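Local coordinates for protein RNase NGR3 (Nicotiana glutinosa, PDB 1VD3) that probably cleaves RNA as a nuclease of the RNase T2 family and binds uridine 2'-monophosphate in its active-site pocket, at residues E127-A132 and K148-E153; Y142-I147 and R197-K202; D7-Y12 and N48-K53. All coordinates share one frame; numbering follows the deposited sequence.

Contact 1. Residues E127-A132 and K148-E153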
loop_
_atom_site.group_PDB
_atom_site.type_symbol
_atom_site.label_atom_id
_atom_site.label_comp_id
_atom_site.label_asym_id
_atom_site.label_seq_id
_atom_site.Cartn_x
_atom_site.Cartn_y
_atom_site.Cartn_z
ATOM N N GLU A 127 3.981 9.564 10.040
ATOM C CA GLU A 127 4.711 10.690 10.606
ATOM C C GLU A 127 4.575 11.973 9.789
ATOM O O GLU A 127 4.559 13.074 10.346
ATOM C CB GLU A 127 6.185 10.320 10.761
ATOM C CG GLU A 127 6.412 9.125 11.675
ATOM C CD GLU A 127 5.915 9.371 13.088
ATOM O OE1 GLU A 127 6.438 10.297 13.746
ATOM O OE2 GLU A 127 5.005 8.640 13.539
ATOM N N ASN A 128 4.486 11.848 8.470
ATOM C CA ASN A 128 4.330 13.041 7.650
ATOM C C ASN A 128 2.991 13.692 7.967
ATOM O O ASN A 128 2.866 14.919 7.959
ATOM C CB ASN A 128 4.414 12.698 6.160
ATOM C CG ASN A 128 5.845 12.595 5.671
ATOM O OD1 ASN A 128 6.682 13.439 5.994
ATOM N ND2 ASN A 128 6.131 11.567 4.876
ATOM N N LEU A 129 1.991 12.865 8.259
ATOM C CA LEU A 129 0.664 13.371 8.587
ATOM C C LEU A 129 0.686 14.022 9.963
ATOM O O LEU A 129 0.095 15.079 10.162
ATOM C CB LEU A 129 -0.364 12.237 8.553
ATOM C CG LEU A 129 -0.650 11.662 7.160
ATOM C CD1 LEU A 129 -1.480 10.394 7.288
ATOM C CD2 LEU A 129 -1.380 12.703 6.321
ATOM N N LYS A 130 1.374 13.394 10.912
ATOM C CA LYS A 130 1.464 13.950 12.260
ATOM C C LYS A 130 2.075 15.341 12.196
ATOM O O LYS A 130 1.596 16.272 12.842
ATOM C CB LYS A 130 2.320 13.054 13.161
ATOM C CG LYS A 130 1.675 11.721 13.500
ATOM C CD LYS A 130 2.515 10.945 14.506
ATOM C CE LYS A 130 1.899 9.589 14.812
ATOM N NZ LYS A 130 2.725 8.823 15.779
ATOM N N ASN A 131 3.135 15.479 11.409
ATOM C CA ASN A 131 3.800 16.764 11.253
ATOM C C ASN A 131 2.809 17.849 10.848
ATOM O O ASN A 131 3.012 19.025 11.148
ATOM C CB ASN A 131 4.907 16.655 10.206
ATOM C CG ASN A 131 6.085 15.839 10.692
ATOM O OD1 ASN A 131 5.996 15.139 11.704
ATOM N ND2 ASN A 131 7.196 15.914 9.969
ATOM N N ALA A 132 1.735 17.447 10.171
ATOM C CA ALA A 132 0.710 18.384 9.720
ATOM C C ALA A 132 -0.509 18.353 10.638
ATOM O O ALA A 132 -1.574 18.858 10.285
ATOM C CB ALA A 132 0.292 18.052 8.284
ATOM N N LYS A 148 -3.305 15.205 1.368
ATOM C CA LYS A 148 -2.472 15.094 0.179
ATOM C C LYS A 148 -1.227 15.978 0.265
ATOM O O LYS A 148 -0.119 15.541 -0.057
ATOM C CB LYS A 148 -3.285 15.450 -1.072
ATOM C CG LYS A 148 -4.357 14.419 -1.422
ATOM C CD LYS A 148 -5.252 14.880 -2.567
ATOM C CE LYS A 148 -4.475 15.085 -3.856
ATOM N NZ LYS A 148 -3.847 13.831 -4.351
ATOM N N LYS A 149 -1.402 17.219 0.708
ATOM C CA LYS A 149 -0.278 18.142 0.813
ATOM C C LYS A 149 0.730 17.702 1.863
ATOM O O LYS A 149 1.940 17.846 1.670
ATOM C CB LYS A 149 -0.766 19.555 1.139
ATOM C CG LYS A 149 -1.543 20.222 0.018
ATOM C CD LYS A 149 -1.828 21.680 0.361
ATOM C CE LYS A 149 -2.653 22.361 -0.717
ATOM N NZ LYS A 149 -3.999 21.737 -0.856
ATOM N N ALA A 150 0.235 17.168 2.972
ATOM C CA ALA A 150 1.109 16.713 4.044
ATOM C C ALA A 150 2.011 15.582 3.557
ATOM O O ALA A 150 3.203 15.540 3.873
ATOM C CB ALA A 150 0.283 16.248 5.232
ATOM N N ILE A 151 1.439 14.658 2.797
ATOM C CA ILE A 151 2.213 13.541 2.267
ATOM C C ILE A 151 3.170 14.071 1.203
ATOM O O ILE A 151 4.340 13.687 1.148
ATOM C CB ILE A 151 1.288 12.469 1.636
ATOM C CG1 ILE A 151 0.443 11.813 2.732
ATOM C CG2 ILE A 151 2.122 11.429 0.892
ATOM C CD1 ILE A 151 -0.602 10.850 2.234
ATOM N N GLU A 152 2.662 14.965 0.365
ATOM C CA GLU A 152 3.447 15.553 -0.706
ATOM C C GLU A 152 4.694 16.257 -0.177
ATOM O O GLU A 152 5.773 16.128 -0.750
ATOM C CB GLU A 152 2.575 16.526 -1.503
ATOM C CG GLU A 152 3.251 17.156 -2.698
ATOM C CD GLU A 152 2.264 17.883 -3.592
ATOM O OE1 GLU A 152 1.468 18.692 -3.068
ATOM O OE2 GLU A 152 2.283 17.648 -4.817
ATOM N N GLU A 153 4.558 16.993 0.921
ATOM C CA GLU A 153 5.713 17.691 1.474
ATOM C C GLU A 153 6.760 16.711 1.989
ATOM O O GLU A 153 7.960 16.928 1.813
ATOM C CB GLU A 153 5.305 18.626 2.616
ATOM C CG GLU A 153 6.481 19.447 3.137
ATOM C CD GLU A 153 6.123 20.343 4.304
ATOM O OE1 GLU A 153 5.791 19.815 5.388
ATOM O OE2 GLU A 153 6.176 21.579 4.135
HETATM O O HOH W 1 3.926 16.878 6.285
#
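Water 1 is held by two carbonyls, one from each helix, and donates to both: Asn128 O at 2.8 Å and Ala150 O at 2.9 Å. No direct hydrogen bond spans 127-132 and 148-153, so this shared water is the polar bridge between them. The rest of the contact is apolar, close only where two alanine methyls meet. The methyl of Ala150 points toward the other segment and meets that of Ala132, just past the end of helix 125-131, CB to CB 3.5 Å. Leu129 carries its CG beside the backbone N (chi1 -68°), which brings one branch across: its CD2 lies 4.1 Å from Ala150 CB and equally near Ile151 CG1, the side chains of Leu129 and Ile151 running alongside each other. Asn128 adds its CB, 3.8 Å from Ala150 O. Beyond the pair, Leu129 also packs on Phe40 and Ile134, and Ile151 on Pro159. The axes of 127-131 and 148-153 approach to 8.3 Å, with 116° between their directions. This is a helix-helix crossing with alanine at its centre, joining helices 125-131 and 144-155 of the RNase T2 fold.

Contact 2. Residues Y142-I147 and R197-K202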
loop_
_atom_site.group_PDB
_atom_site.type_symbol
_atom_site.label_atom_id
_atom_site.label_comp_id
_atom_site.label_asym_id
_atom_site.label_seq_id
_atom_site.Cartn_x
_atom_site.Cartn_y
_atom_site.Cartn_z
ATOM N N TYR A 142 -10.954 15.541 8.514
ATOM C CA TYR A 142 -9.895 16.141 7.710
ATOM C C TYR A 142 -10.206 16.405 6.248
ATOM O O TYR A 142 -10.845 15.601 5.577
ATOM C CB TYR A 142 -8.631 15.278 7.769
ATOM C CG TYR A 142 -8.109 15.037 9.165
ATOM C CD1 TYR A 142 -8.360 13.835 9.825
ATOM C CD2 TYR A 142 -7.377 16.020 9.830
ATOM C CE1 TYR A 142 -7.895 13.615 11.121
ATOM C CE2 TYR A 142 -6.907 15.813 11.123
ATOM C CZ TYR A 142 -7.170 14.611 11.762
ATOM O OH TYR A 142 -6.714 14.414 13.040
ATOM N N THR A 143 -9.733 17.543 5.757
ATOM C CA THR A 143 -9.931 17.878 4.359
ATOM C C THR A 143 -9.002 16.954 3.584
ATOM O O THR A 143 -7.929 16.594 4.069
ATOM C CB THR A 143 -9.529 19.334 4.053
ATOM O OG1 THR A 143 -8.115 19.486 4.233
ATOM C CG2 THR A 143 -10.267 20.294 4.972
ATOM N N LEU A 144 -9.417 16.559 2.390
ATOM C CA LEU A 144 -8.589 15.693 1.569
ATOM C C LEU A 144 -7.314 16.438 1.182
ATOM O O LEU A 144 -6.236 15.851 1.092
ATOM C CB LEU A 144 -9.357 15.281 0.311
ATOM C CG LEU A 144 -8.567 14.517 -0.749
ATOM C CD1 LEU A 144 -8.095 13.180 -0.188
ATOM C CD2 LEU A 144 -9.452 14.309 -1.973
ATOM N N GLU A 145 -7.445 17.743 0.960
ATOM C CA GLU A 145 -6.308 18.574 0.571
ATOM C C GLU A 145 -5.181 18.569 1.588
ATOM O O GLU A 145 -4.011 18.440 1.225
ATOM C CB GLU A 145 -6.756 20.024 0.336
ATOM C CG GLU A 145 -7.485 20.251 -0.972
ATOM C CD GLU A 145 -6.663 19.822 -2.172
ATOM O OE1 GLU A 145 -5.492 20.247 -2.278
ATOM O OE2 GLU A 145 -7.190 19.061 -3.012
ATOM N N SER A 146 -5.529 18.721 2.861
ATOM C CA SER A 146 -4.526 18.741 3.919
ATOM C C SER A 146 -3.729 17.441 3.946
ATOM O O SER A 146 -2.514 17.449 4.137
ATOM C CB SER A 146 -5.188 18.977 5.282
ATOM O OG SER A 146 -6.022 17.897 5.655
ATOM N N ILE A 147 -4.421 16.325 3.748
ATOM C CA ILE A 147 -3.785 15.015 3.748
ATOM C C ILE A 147 -2.835 14.856 2.560
ATOM O O ILE A 147 -1.691 14.429 2.720
ATOM C CB ILE A 147 -4.858 13.906 3.722
ATOM C CG1 ILE A 147 -5.631 13.925 5.045
ATOM C CG2 ILE A 147 -4.214 12.540 3.469
ATOM C CD1 ILE A 147 -6.879 13.062 5.052
ATOM N N ARG A 197 -13.092 7.844 -7.595
ATOM C CA ARG A 197 -13.598 9.139 -7.155
ATOM C C ARG A 197 -14.429 9.013 -5.884
ATOM O O ARG A 197 -15.445 9.691 -5.718
ATOM C CB ARG A 197 -14.422 9.796 -8.271
ATOM C CG ARG A 197 -15.634 9.000 -8.738
ATOM C CD ARG A 197 -16.268 9.672 -9.953
ATOM N NE ARG A 197 -17.407 8.923 -10.480
ATOM C CZ ARG A 197 -18.603 8.863 -9.902
ATOM N NH1 ARG A 197 -18.831 9.510 -8.765
ATOM N NH2 ARG A 197 -19.576 8.161 -10.468
ATOM N N GLY A 198 -13.978 8.149 -4.980
ATOM C CA GLY A 198 -14.693 7.947 -3.733
ATOM C C GLY A 198 -14.286 8.882 -2.603
ATOM O O GLY A 198 -14.832 8.788 -1.504
ATOM N N CYS A 199 -13.341 9.785 -2.857
ATOM C CA CYS A 199 -12.891 10.707 -1.813
ATOM C C CYS A 199 -13.551 12.078 -1.831
ATOM O O CYS A 199 -13.358 12.865 -2.762
ATOM C CB CYS A 199 -11.384 10.933 -1.884
ATOM S SG CYS A 199 -10.294 9.512 -1.558
ATOM N N GLY A 200 -14.311 12.367 -0.783
ATOM C CA GLY A 200 -14.958 13.656 -0.677
ATOM C C GLY A 200 -13.942 14.682 -0.214
ATOM O O GLY A 200 -12.774 14.351 0.016
ATOM N N SER A 201 -14.382 15.928 -0.077
ATOM C CA SER A 201 -13.511 17.012 0.353
ATOM C C SER A 201 -13.090 16.823 1.807
ATOM O O SER A 201 -12.024 17.280 2.218
ATOM C CB SER A 201 -14.233 18.347 0.193
ATOM O OG SER A 201 -15.467 18.331 0.887
ATOM N N LYS A 202 -13.944 16.150 2.575
ATOM C CA LYS A 202 -13.703 15.866 3.992
ATOM C C LYS A 202 -13.743 14.357 4.189
ATOM O O LYS A 202 -14.715 13.706 3.812
ATOM C CB LYS A 202 -14.795 16.504 4.855
ATOM C CG LYS A 202 -14.569 17.964 5.201
ATOM C CD LYS A 202 -13.661 18.084 6.412
ATOM C CE LYS A 202 -13.609 19.511 6.928
ATOM N NZ LYS A 202 -12.851 19.604 8.209
HETATM O O HOH W 2 -10.261 18.935 0.457
#
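Ser201 O is the acceptor on which the first shell turns. Leu144 N donates to it at 2.7 Å, fairly straight (154° at the hydrogen), though the donor stands 41° above the carbonyl plane. Water 2 donates to the same Ser201 O at 3.0 Å and accepts from Glu145 N at 3.1 Å. Thr143 CA approaches Ser201 O to 3.1 Å in a CA-H...O contact. A second such contact, Lys202 CA to Tyr142 O at 3.3 Å, accompanies the antiparallel non-hydrogen-bonded pair of Thr143 and Lys202. On the face these two share, Thr143 CG2 crosses the bent lysine chain obliquely, 4.0 Å from Lys202 CE, while Lys202 NZ bonds to His141 O. Leucine makes the apolar half: with CG anti to the backbone N (chi1 172°), Leu144 sets CD2 3.9 Å from Cys199 CB, and its CB rests against Gly200 O.

In the second shell, Thr143 is the N-cap of helix 144-155; its OG1 accepts from Ser146 N at 3.0 Å, and Ser146 OG donates back to Thr143 O. An alanine at Thr143 lacks OG1 and CG2, so the first helical turn would probably lose its side-chain cap and the lysine chain a packing partner. Further out, the disulfide from Cys199 to Cys163 ties the loop to strand 160-165, and backbone bonds join Tyr142 to Ile203 of strand 202-205. Three successive amides of the helix start are thus met by a carbonyl, a water and a hydroxyl, which probably polarises Ser201 O.

Contact 3. Residues D7-Y12 and N48-K53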
loop_
_atom_site.group_PDB
_atom_site.type_symbol
_atom_site.label_atom_id
_atom_site.label_comp_id
_atom_site.label_asym_id
_atom_site.label_seq_id
_atom_site.Cartn_x
_atom_site.Cartn_y
_atom_site.Cartn_z
ATOM N N ASP A 7 9.709 -5.382 -19.546
ATOM C CA ASP A 7 9.813 -3.968 -19.203
ATOM C C ASP A 7 8.454 -3.292 -19.024
ATOM O O ASP A 7 7.442 -3.733 -19.567
ATOM C CB ASP A 7 10.629 -3.232 -20.271
ATOM C CG ASP A 7 10.953 -1.804 -19.880
ATOM O OD1 ASP A 7 11.518 -1.601 -18.784
ATOM O OD2 ASP A 7 10.648 -0.887 -20.672
ATOM N N PHE A 8 8.452 -2.216 -18.248
ATOM C CA PHE A 8 7.244 -1.448 -17.962
ATOM C C PHE A 8 7.655 0.007 -17.771
ATOM O O PHE A 8 8.830 0.329 -17.905
ATOM C CB PHE A 8 6.564 -2.007 -16.711
ATOM C CG PHE A 8 7.498 -2.199 -15.551
ATOM C CD1 PHE A 8 7.583 -1.245 -14.544
ATOM C CD2 PHE A 8 8.316 -3.324 -15.483
ATOM C CE1 PHE A 8 8.472 -1.405 -13.483
ATOM C CE2 PHE A 8 9.211 -3.497 -14.425
ATOM C CZ PHE A 8 9.288 -2.534 -13.423
ATOM N N ASP A 9 6.709 0.883 -17.445
ATOM C CA ASP A 9 7.027 2.300 -17.300
ATOM C C ASP A 9 7.327 2.809 -15.896
ATOM O O ASP A 9 8.185 3.676 -15.722
ATOM C CB ASP A 9 5.895 3.135 -17.908
ATOM C CG ASP A 9 5.674 2.831 -19.376
ATOM O OD1 ASP A 9 4.503 2.801 -19.810
ATOM O OD2 ASP A 9 6.675 2.628 -20.097
ATOM N N PHE A 10 6.618 2.289 -14.900
ATOM C CA PHE A 10 6.821 2.717 -13.520
ATOM C C PHE A 10 6.104 1.764 -12.567
ATOM O O PHE A 10 5.411 0.841 -13.002
ATOM C CB PHE A 10 6.253 4.127 -13.333
ATOM C CG PHE A 10 4.757 4.198 -13.516
ATOM C CD1 PHE A 10 3.900 4.059 -12.429
ATOM C CD2 PHE A 10 4.206 4.361 -14.785
ATOM C CE1 PHE A 10 2.517 4.077 -12.602
ATOM C CE2 PHE A 10 2.824 4.380 -14.969
ATOM C CZ PHE A 10 1.977 4.238 -13.875
ATOM N N PHE A 11 6.278 2.001 -11.269
ATOM C CA PHE A 11 5.619 1.199 -10.244
ATOM C C PHE A 11 4.612 2.032 -9.490
ATOM O O PHE A 11 4.851 3.201 -9.207
ATOM C CB PHE A 11 6.573 0.733 -9.138
ATOM C CG PHE A 11 7.552 -0.313 -9.541
ATOM C CD1 PHE A 11 8.849 0.041 -9.899
ATOM C CD2 PHE A 11 7.219 -1.660 -9.452
ATOM C CE1 PHE A 11 9.809 -0.934 -10.154
ATOM C CE2 PHE A 11 8.174 -2.646 -9.706
ATOM C CZ PHE A 11 9.471 -2.282 -10.055
ATOM N N TYR A 12 3.493 1.416 -9.142
ATOM C CA TYR A 12 2.537 2.070 -8.274
ATOM C C TYR A 12 2.943 1.418 -6.948
ATOM O O TYR A 12 3.003 0.189 -6.871
ATOM C CB TYR A 12 1.107 1.644 -8.590
ATOM C CG TYR A 12 0.363 2.569 -9.513
ATOM C CD1 TYR A 12 -0.464 2.062 -10.515
ATOM C CD2 TYR A 12 0.455 3.953 -9.366
ATOM C CE1 TYR A 12 -1.181 2.911 -11.345
ATOM C CE2 TYR A 12 -0.260 4.811 -10.194
ATOM C CZ TYR A 12 -1.075 4.280 -11.180
ATOM O OH TYR A 12 -1.789 5.124 -12.002
ATOM N N ASN A 48 3.620 -1.018 -13.791
ATOM C CA ASN A 48 2.496 -0.482 -14.566
ATOM C C ASN A 48 2.948 0.170 -15.875
ATOM O O ASN A 48 4.132 0.465 -16.058
ATOM C CB ASN A 48 1.747 0.556 -13.713
ATOM C CG ASN A 48 0.281 0.691 -14.087
ATOM O OD1 ASN A 48 -0.066 1.290 -15.108
ATOM N ND2 ASN A 48 -0.595 0.134 -13.254
ATOM N N TYR A 49 1.991 0.386 -16.778
ATOM C CA TYR A 49 2.246 1.040 -18.063
ATOM C C TYR A 49 1.631 2.432 -17.993
ATOM O O TYR A 49 0.673 2.658 -17.258
ATOM C CB TYR A 49 1.565 0.288 -19.210
ATOM C CG TYR A 49 2.088 -1.099 -19.480
ATOM C CD1 TYR A 49 1.213 -2.133 -19.807
ATOM C CD2 TYR A 49 3.456 -1.373 -19.460
ATOM C CE1 TYR A 49 1.680 -3.404 -20.111
ATOM C CE2 TYR A 49 3.938 -2.646 -19.765
ATOM C CZ TYR A 49 3.039 -3.656 -20.089
ATOM O OH TYR A 49 3.500 -4.916 -20.388
ATOM N N GLU A 50 2.166 3.366 -18.769
ATOM C CA GLU A 50 1.622 4.712 -18.775
ATOM C C GLU A 50 0.277 4.776 -19.499
ATOM O O GLU A 50 -0.419 5.791 -19.444
ATOM C CB GLU A 50 2.628 5.682 -19.403
ATOM C CG GLU A 50 3.721 6.094 -18.429
ATOM C CD GLU A 50 4.699 7.086 -19.017
ATOM O OE1 GLU A 50 4.298 7.866 -19.907
ATOM O OE2 GLU A 50 5.867 7.092 -18.575
ATOM N N ASN A 51 -0.099 3.691 -20.169
ATOM C CA ASN A 51 -1.376 3.668 -20.873
ATOM C C ASN A 51 -2.526 3.197 -19.979
ATOM O O ASN A 51 -3.631 2.946 -20.457
ATOM C CB ASN A 51 -1.296 2.788 -22.130
ATOM C CG ASN A 51 -1.054 1.321 -21.814
ATOM O OD1 ASN A 51 -1.199 0.881 -20.672
ATOM N ND2 ASN A 51 -0.699 0.553 -22.838
ATOM N N GLY A 52 -2.262 3.071 -18.680
ATOM C CA GLY A 52 -3.304 2.647 -17.759
ATOM C C GLY A 52 -3.419 1.149 -17.552
ATOM O O GLY A 52 -4.100 0.694 -16.630
ATOM N N LYS A 53 -2.768 0.380 -18.416
ATOM C CA LYS A 53 -2.787 -1.073 -18.318
ATOM C C LYS A 53 -1.523 -1.503 -17.586
ATOM O O LYS A 53 -0.720 -0.662 -17.178
ATOM C CB LYS A 53 -2.822 -1.698 -19.712
ATOM C CG LYS A 53 -4.049 -1.317 -20.528
ATOM C CD LYS A 53 -3.951 -1.853 -21.947
ATOM C CE LYS A 53 -5.102 -1.354 -22.805
ATOM N NZ LYS A 53 -4.933 -1.744 -24.234
HETATM O O HOH W 3 6.987 6.471 -16.297
HETATM O O HOH W 4 2.123 2.818 -21.671
#
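Asn48 O takes two backbone donors, Asp9 N at 3.0 Å nearly along the C=O axis and Phe10 N at 3.3 Å from above the carbonyl plane. Asp9 and Phe10 both facing one residue make a classic beta bulge, and the return bond closes the antiparallel pair: Asn48 N donates to Phe10 O at 2.7 Å. Asp9 OD1 accepts from Glu50 N at 2.6 Å through the anti lone pair (160° at the hydrogen) and also from water 4 at 3.0 Å. Water 3 donates to Glu50 OE2 at 2.6 Å and to Asp9 O at 3.1 Å. Just past the type I turn 49-52, Lys53 N is met by Asn51 OD1, an Asx turn, and Lys53 O accepts from Tyr49 N.

Asn48 CB lies over one face of the Phe10 ring, a CH-pi contact. Tyr12, whose OH bonds to Ile192 O, touches the bound uridine 2'-phosphate, as does Asn48. Donors on Asp9 OD1 would probably favour its charged form, while the nearby like charge of Glu50 may oppose it; the backbone bonds probably help to hold Asn48 where it touches the nucleotide.

From the N terminus, contact 3 comes first: it closes when the turn after strand 41-48 returns to the start of strand 10-16, so it extends the pairing of these two strands at the nucleotide site. The other two lie in series with it, their centres about 26 Å away. Contact 1 opens at helix 125-131 and contact 2 at 142-147; helix 144-155 then closes contact 1, and the loop before strand 202-205 closes contact 2 much later. The two therefore cross, sharing helix 144-155, and meet where Leu129 CD2 lies 4.0 Å from Ile147 O. One helix is thus tied to its predecessor and to the C-terminal region.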